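Local atomic coordinates of D,D-dipeptidase/D,D-carboxypeptidase (Enterococcus faecalis, PDB entry 4MUQ), a protein that probably acts as a zinc-dependent D,D-peptidase of vancomycin resistance, cleaving D-Ala-D-Ala dipeptides and terminal D-Ala from cell-wall precursors. Residues L18-K23 with N240-F245; G173-K178 with I213-V218. One frame throughout, in Å; residues are numbered along the deposited sequence.

Contact 1: L18-K23 with N240-F245; sequences LLLVNK and NNIDGF. With PE3 (3,6,9,12,15,18,21,24,27,30,33,36,39-tridecaoxahentetracontane-1,41-diol), chain H.
Leu20 N gives a nearly straight hydrogen bond to Asn240 O (3.0 Å, 169° at the hydrogen), next to the closest pair of CA atoms, those of Leu19 and Asn240, 4.3 Å apart. Asn241 makes the second bond: chi1 of -153° puts its CG roughly anti to the backbone N, and ND2 of the amide carried there donates to Leu20 O at 2.9 Å. That oxygen lies almost in the Asn241 amide plane, whereas the donor sits well above the plane of the Leu20 carbonyl. Pro26 O also accepts from ND2, giving this buried nitrogen two acceptors. Leu19 crosses the Asn241 side chain at about a right angle, CD2 resting 3.7 Å from its CB.

The turn that presents these groups joins strand 234-239 to strand 244-250 and is an Asx turn: Asn240 OD1 accepts from Ile242 N and also from Asp243 N and Gly244 N. Of the three, only Asp243 N (2.9 Å) lies on a lone pair in the carbonyl plane. ND2 of the same amide bonds Asp243 OD1 at 2.9 Å, so both ends of the Asn240 amide are gripped and its rotation is fixed. Farther out, Leu20 CD2 meets Ile242 CD1 at 3.8 Å, and both side chains touch Thr191 of helix 187-194. Elsewhere on the 18-23 segment, Leu19 O accepts from Arg170 NH2.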
loop_
_atom_site.group_PDB
_atom_site.type_symbol
_atom_site.label_atom_id
_atom_site.label_comp_id
_atom_site.label_asym_id
_atom_site.label_seq_id
_atom_site.Cartn_x
_atom_site.Cartn_y
_atom_site.Cartn_z
ATOM N N LEU A 18 6.003 2.849 0.093
ATOM C CA LEU A 18 5.239 3.944 0.689
ATOM C C LEU A 18 4.793 5.023 -0.295
ATOM O O LEU A 18 4.438 6.131 0.113
ATOM C CB LEU A 18 6.011 4.564 1.855
ATOM C CG LEU A 18 6.055 3.690 3.109
ATOM C CD1 LEU A 18 7.159 4.127 4.053
ATOM C CD2 LEU A 18 4.704 3.780 3.811
ATOM N N LEU A 19 4.768 4.704 -1.587
ATOM C CA LEU A 19 4.287 5.673 -2.559
ATOM C C LEU A 19 2.871 6.110 -2.248
ATOM O O LEU A 19 1.970 5.274 -2.093
ATOM C CB LEU A 19 4.279 5.075 -3.970
ATOM C CG LEU A 19 5.634 4.634 -4.506
ATOM C CD1 LEU A 19 5.446 3.981 -5.862
ATOM C CD2 LEU A 19 6.619 5.814 -4.591
ATOM N N LEU A 20 2.647 7.417 -2.213
ATOM C CA LEU A 20 1.287 7.930 -2.177
ATOM C C LEU A 20 0.808 8.172 -3.604
ATOM O O LEU A 20 1.297 9.081 -4.285
ATOM C CB LEU A 20 1.226 9.228 -1.374
ATOM C CG LEU A 20 -0.160 9.877 -1.313
ATOM C CD1 LEU A 20 -1.189 8.931 -0.693
ATOM C CD2 LEU A 20 -0.106 11.156 -0.523
ATOM N N VAL A 21 -0.127 7.343 -4.069
ATOM C CA VAL A 21 -0.644 7.420 -5.433
ATOM C C VAL A 21 -2.118 7.773 -5.343
ATOM O O VAL A 21 -2.905 7.030 -4.747
ATOM C CB VAL A 21 -0.501 6.076 -6.169
ATOM C CG1 VAL A 21 -1.054 6.174 -7.592
ATOM C CG2 VAL A 21 0.962 5.651 -6.200
ATOM N N ASN A 22 -2.483 8.939 -5.852
ATOM C CA ASN A 22 -3.871 9.396 -5.783
ATOM C C ASN A 22 -4.108 10.420 -6.890
ATOM O O ASN A 22 -3.258 10.577 -7.782
ATOM C CB ASN A 22 -4.237 9.890 -4.367
ATOM C CG ASN A 22 -3.514 11.165 -3.964
ATOM O OD1 ASN A 22 -2.971 11.886 -4.805
ATOM N ND2 ASN A 22 -3.528 11.459 -2.677
ATOM N N LYS A 23 -5.238 11.119 -6.860
ATOM C CA LYS A 23 -5.550 12.072 -7.922
ATOM C C LYS A 23 -4.471 13.145 -8.044
ATOM O O LYS A 23 -4.136 13.574 -9.146
ATOM C CB LYS A 23 -6.914 12.727 -7.698
ATOM C CG LYS A 23 -7.322 13.676 -8.815
ATOM C CD LYS A 23 -8.631 14.384 -8.494
ATOM C CE LYS A 23 -9.035 15.325 -9.620
ATOM N NZ LYS A 23 -10.175 16.199 -9.226
ATOM N N ASN A 240 8.192 8.608 -1.299
ATOM C CA ASN A 240 6.792 8.845 -0.954
ATOM C C ASN A 240 5.935 9.260 -2.151
ATOM O O ASN A 240 4.741 9.547 -2.005
ATOM C CB ASN A 240 6.636 9.826 0.209
ATOM C CG ASN A 240 7.096 11.241 -0.123
ATOM O OD1 ASN A 240 7.444 11.569 -1.268
ATOM N ND2 ASN A 240 7.099 12.099 0.894
ATOM N N ASN A 241 6.568 9.285 -3.323
ATOM C CA ASN A 241 5.935 9.623 -4.604
ATOM C C ASN A 241 5.739 11.117 -4.819
ATOM O O ASN A 241 5.112 11.539 -5.794
ATOM C CB ASN A 241 4.592 8.888 -4.809
ATOM C CG ASN A 241 4.269 8.682 -6.270
ATOM O OD1 ASN A 241 5.156 8.413 -7.085
ATOM N ND2 ASN A 241 2.983 8.808 -6.621
ATOM N N ILE A 242 6.298 11.922 -3.918
ATOM C CA ILE A 242 6.039 13.357 -3.953
ATOM C C ILE A 242 7.310 14.195 -3.852
ATOM O O ILE A 242 7.625 14.987 -4.741
ATOM C CB ILE A 242 5.097 13.787 -2.800
ATOM C CG1 ILE A 242 3.838 12.922 -2.755
ATOM C CG2 ILE A 242 4.739 15.267 -2.923
ATOM C CD1 ILE A 242 2.951 13.225 -1.552
ATOM N N ASP A 243 8.050 14.019 -2.763
ATOM C CA ASP A 243 9.094 14.977 -2.459
ATOM C C ASP A 243 10.261 14.427 -1.668
ATOM O O ASP A 243 11.159 15.181 -1.338
ATOM C CB ASP A 243 8.490 16.192 -1.730
ATOM C CG ASP A 243 7.683 15.797 -0.489
ATOM O OD1 ASP A 243 8.032 14.790 0.160
ATOM O OD2 ASP A 243 6.708 16.511 -0.157
ATOM N N GLY A 244 10.269 13.142 -1.346
ATOM C CA GLY A 244 11.349 12.627 -0.520
ATOM C C GLY A 244 11.241 11.153 -0.188
ATOM O O GLY A 244 10.510 10.378 -0.841
ATOM N N PHE A 245 11.973 10.771 0.854
ATOM C CA PHE A 245 12.171 9.381 1.193
ATOM C C PHE A 245 11.777 9.114 2.636
ATOM O O PHE A 245 11.918 9.985 3.506
ATOM C CB PHE A 245 13.637 8.989 0.974
ATOM C CG PHE A 245 14.130 9.210 -0.431
ATOM C CD1 PHE A 245 13.859 8.276 -1.430
ATOM C CD2 PHE A 245 14.848 10.349 -0.761
ATOM C CE1 PHE A 245 14.312 8.475 -2.725
ATOM C CE2 PHE A 245 15.301 10.556 -2.059
ATOM C CZ PHE A 245 15.032 9.614 -3.044
HETATM O O43 PE3 H . -6.986 17.987 -2.893
HETATM C C42 PE3 H . -7.153 16.597 -2.603
HETATM C C41 PE3 H . -8.542 16.077 -3.013
HETATM O O40 PE3 H . -8.562 14.667 -2.686
HETATM C C39 PE3 H . -7.459 14.182 -3.451
HETATM C C38 PE3 H . -7.042 12.753 -3.399
HETATM O O37 PE3 H . -5.925 12.795 -4.293
#

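Contact 2: G173-K178 with I213-V218; sequences GYPHSK and IEIYYV
Pro175 CG fits between two isoleucine tips, 3.9 Å from CD1 of both Ile213 and Ile215, where the start of helix 176-183, which follows strand 168-171 of the zinc-bearing Hedgehog/DD-peptidase core, packs against strand 213-219 of a separate four-stranded antiparallel sheet. The CB atoms of Ile213 and Ile215 point toward the helix start, as expected for residues two apart on a strand, while Glu214 between them points away and pairs with Arg251. Pro175 occupies the N-cap position and follows a cis peptide bond. Its ring meets each isoleucine tip to tip.

The tight part of the contact centres on Ile215 and the imidazole of His176. A chi1 of -49° puts CG of His176 beside its backbone N, and the ring carried there crosses the isoleucine obliquely, with CE1 3.6 Å from Ile215 CD1. Ile215 CG2 lies in plane at the ring edge. Both ring nitrogens are engaged outside the two segments, ND1 with Tyr190 OH and NE2 with Thr248 OG1; these bonds fix the ring's rotation and satisfy its polar atoms in a buried setting.

The looser side is at Tyr174, which is partly exposed. Its CE2 approaches Ile213 CD1 at 4.2 Å, the two side chains crossing at about a right angle. The same tyrosine ring meets Phe205 of strand 203-205 with the planes nearly perpendicular, and Pro175 and Ile213 also touch that phenylalanine, which extends the apolar patch onto the neighbouring strand. On the tyrosine's own segment, Pro175 CB lies 3.8 Å above one face of the Tyr174 ring, offset toward its rim.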
loop_
_atom_site.group_PDB
_atom_site.type_symbol
_atom_site.label_atom_id
_atom_site.label_comp_id
_atom_site.label_asym_id
_atom_site.label_seq_id
_atom_site.Cartn_x
_atom_site.Cartn_y
_atom_site.Cartn_z
ATOM N N GLY A 173 3.791 -2.022 4.280
ATOM C CA GLY A 173 4.836 -2.626 5.081
ATOM C C GLY A 173 4.693 -2.349 6.566
ATOM O O GLY A 173 4.148 -1.321 6.975
ATOM N N TYR A 174 5.175 -3.284 7.369
ATOM C CA TYR A 174 5.246 -3.110 8.813
ATOM C C TYR A 174 6.505 -2.296 9.119
ATOM O O TYR A 174 7.536 -2.491 8.479
ATOM C CB TYR A 174 5.337 -4.491 9.457
ATOM C CG TYR A 174 5.250 -4.511 10.960
ATOM C CD1 TYR A 174 4.011 -4.535 11.603
ATOM C CD2 TYR A 174 6.396 -4.529 11.739
ATOM C CE1 TYR A 174 3.925 -4.561 12.981
ATOM C CE2 TYR A 174 6.318 -4.558 13.127
ATOM C CZ TYR A 174 5.078 -4.574 13.733
ATOM O OH TYR A 174 4.992 -4.603 15.109
ATOM N N PRO A 175 6.452 -1.396 10.120
ATOM C CA PRO A 175 5.359 -1.114 11.060
ATOM C C PRO A 175 4.461 0.038 10.618
ATOM O O PRO A 175 3.576 0.444 11.386
ATOM C CB PRO A 175 6.117 -0.703 12.325
ATOM C CG PRO A 175 7.309 0.038 11.779
ATOM C CD PRO A 175 7.686 -0.675 10.490
ATOM N N HIS A 176 4.671 0.561 9.416
ATOM C CA HIS A 176 3.879 1.686 8.940
ATOM C C HIS A 176 2.389 1.423 9.037
ATOM O O HIS A 176 1.636 2.288 9.472
ATOM C CB HIS A 176 4.280 2.045 7.509
ATOM C CG HIS A 176 5.757 2.174 7.354
ATOM N ND1 HIS A 176 6.464 3.274 7.802
ATOM C CD2 HIS A 176 6.674 1.300 6.884
ATOM C CE1 HIS A 176 7.751 3.079 7.583
ATOM N NE2 HIS A 176 7.906 1.886 7.032
ATOM N N SER A 177 1.963 0.224 8.640
ATOM C CA SER A 177 0.545 -0.120 8.694
ATOM C C SER A 177 -0.008 -0.084 10.113
ATOM O O SER A 177 -1.171 0.283 10.330
ATOM C CB SER A 177 0.311 -1.496 8.067
ATOM O OG SER A 177 1.115 -2.469 8.690
ATOM N N LYS A 178 0.825 -0.460 11.077
ATOM C CA LYS A 178 0.417 -0.482 12.475
ATOM C C LYS A 178 0.332 0.932 13.030
ATOM O O LYS A 178 -0.602 1.260 13.771
ATOM C CB LYS A 178 1.386 -1.322 13.308
ATOM C CG LYS A 178 0.901 -1.612 14.712
ATOM C CD LYS A 178 -0.351 -2.473 14.672
ATOM C CE LYS A 178 -0.756 -2.886 16.081
ATOM N NZ LYS A 178 -1.920 -3.814 16.060
ATOM N N ILE A 213 12.170 -0.115 16.183
ATOM C CA ILE A 213 12.259 0.340 14.808
ATOM C C ILE A 213 12.193 1.860 14.797
ATOM O O ILE A 213 11.339 2.452 15.457
ATOM C CB ILE A 213 11.104 -0.224 13.958
ATOM C CG1 ILE A 213 11.103 -1.756 14.021
ATOM C CG2 ILE A 213 11.179 0.297 12.522
ATOM C CD1 ILE A 213 9.850 -2.390 13.431
ATOM N N GLU A 214 13.109 2.487 14.071
ATOM C CA GLU A 214 13.077 3.934 13.901
ATOM C C GLU A 214 12.711 4.285 12.475
ATOM O O GLU A 214 13.106 3.591 11.532
ATOM C CB GLU A 214 14.421 4.561 14.257
ATOM C CG GLU A 214 14.729 4.539 15.739
ATOM C CD GLU A 214 15.956 5.353 16.082
ATOM O OE1 GLU A 214 17.070 4.924 15.720
ATOM O OE2 GLU A 214 15.803 6.424 16.708
ATOM N N ILE A 215 11.941 5.356 12.321
ATOM C CA ILE A 215 11.478 5.805 11.012
ATOM C C ILE A 215 11.707 7.307 10.897
ATOM O O ILE A 215 11.467 8.057 11.853
ATOM C CB ILE A 215 9.985 5.532 10.845
ATOM C CG1 ILE A 215 9.700 4.045 11.031
ATOM C CG2 ILE A 215 9.507 5.953 9.463
ATOM C CD1 ILE A 215 8.237 3.730 11.116
ATOM N N TYR A 216 12.190 7.750 9.740
ATOM C CA TYR A 216 12.368 9.181 9.520
ATOM C C TYR A 216 12.249 9.560 8.052
ATOM O O TYR A 216 12.393 8.722 7.156
ATOM C CB TYR A 216 13.680 9.704 10.138
ATOM C CG TYR A 216 14.959 9.107 9.592
ATOM C CD1 TYR A 216 15.711 9.782 8.634
ATOM C CD2 TYR A 216 15.426 7.880 10.048
ATOM C CE1 TYR A 216 16.887 9.248 8.145
ATOM C CE2 TYR A 216 16.603 7.338 9.564
ATOM C CZ TYR A 216 17.327 8.029 8.611
ATOM O OH TYR A 216 18.500 7.496 8.125
ATOM N N TYR A 217 11.969 10.838 7.828
ATOM C CA TYR A 217 11.806 11.391 6.496
ATOM C C TYR A 217 13.065 12.137 6.080
ATOM O O TYR A 217 13.705 12.790 6.903
ATOM C CB TYR A 217 10.613 12.347 6.492
ATOM C CG TYR A 217 10.468 13.157 5.227
ATOM C CD1 TYR A 217 9.929 12.595 4.073
ATOM C CD2 TYR A 217 10.856 14.487 5.189
ATOM C CE1 TYR A 217 9.792 13.340 2.923
ATOM C CE2 TYR A 217 10.723 15.235 4.042
ATOM C CZ TYR A 217 10.186 14.652 2.910
ATOM O OH TYR A 217 10.054 15.407 1.767
ATOM N N VAL A 218 13.416 12.018 4.801
ATOM C CA VAL A 218 14.536 12.737 4.211
ATOM C C VAL A 218 14.039 13.425 2.946
ATOM O O VAL A 218 13.622 12.758 2.004
ATOM C CB VAL A 218 15.687 11.780 3.835
ATOM C CG1 VAL A 218 16.834 12.547 3.191
ATOM C CG2 VAL A 218 16.180 11.018 5.056
#

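Overall arrangement
The centres of contacts 1 and 2 lie 15 Å apart, and both reach the antiparallel sheet ordered 203-205, 213-219, 244-250, 234-239. Along the chain the order is 18-23, 173-178, 213-218, 240-245, so both segments of contact 2 fall between those of contact 1. Strands 213-219 and 244-250 are neighbours: Phe245 N probably bonds Val218 O at 2.8 Å, and Asp243 OD1 probably bonds Tyr217 OH at 2.7 Å. The two contacts thus join this sheet to the rest of the chain at separate places. Contact 1 lies nearer the zinc site, with Val21 about 9 Å from His108 and from His168, side chain to side chain.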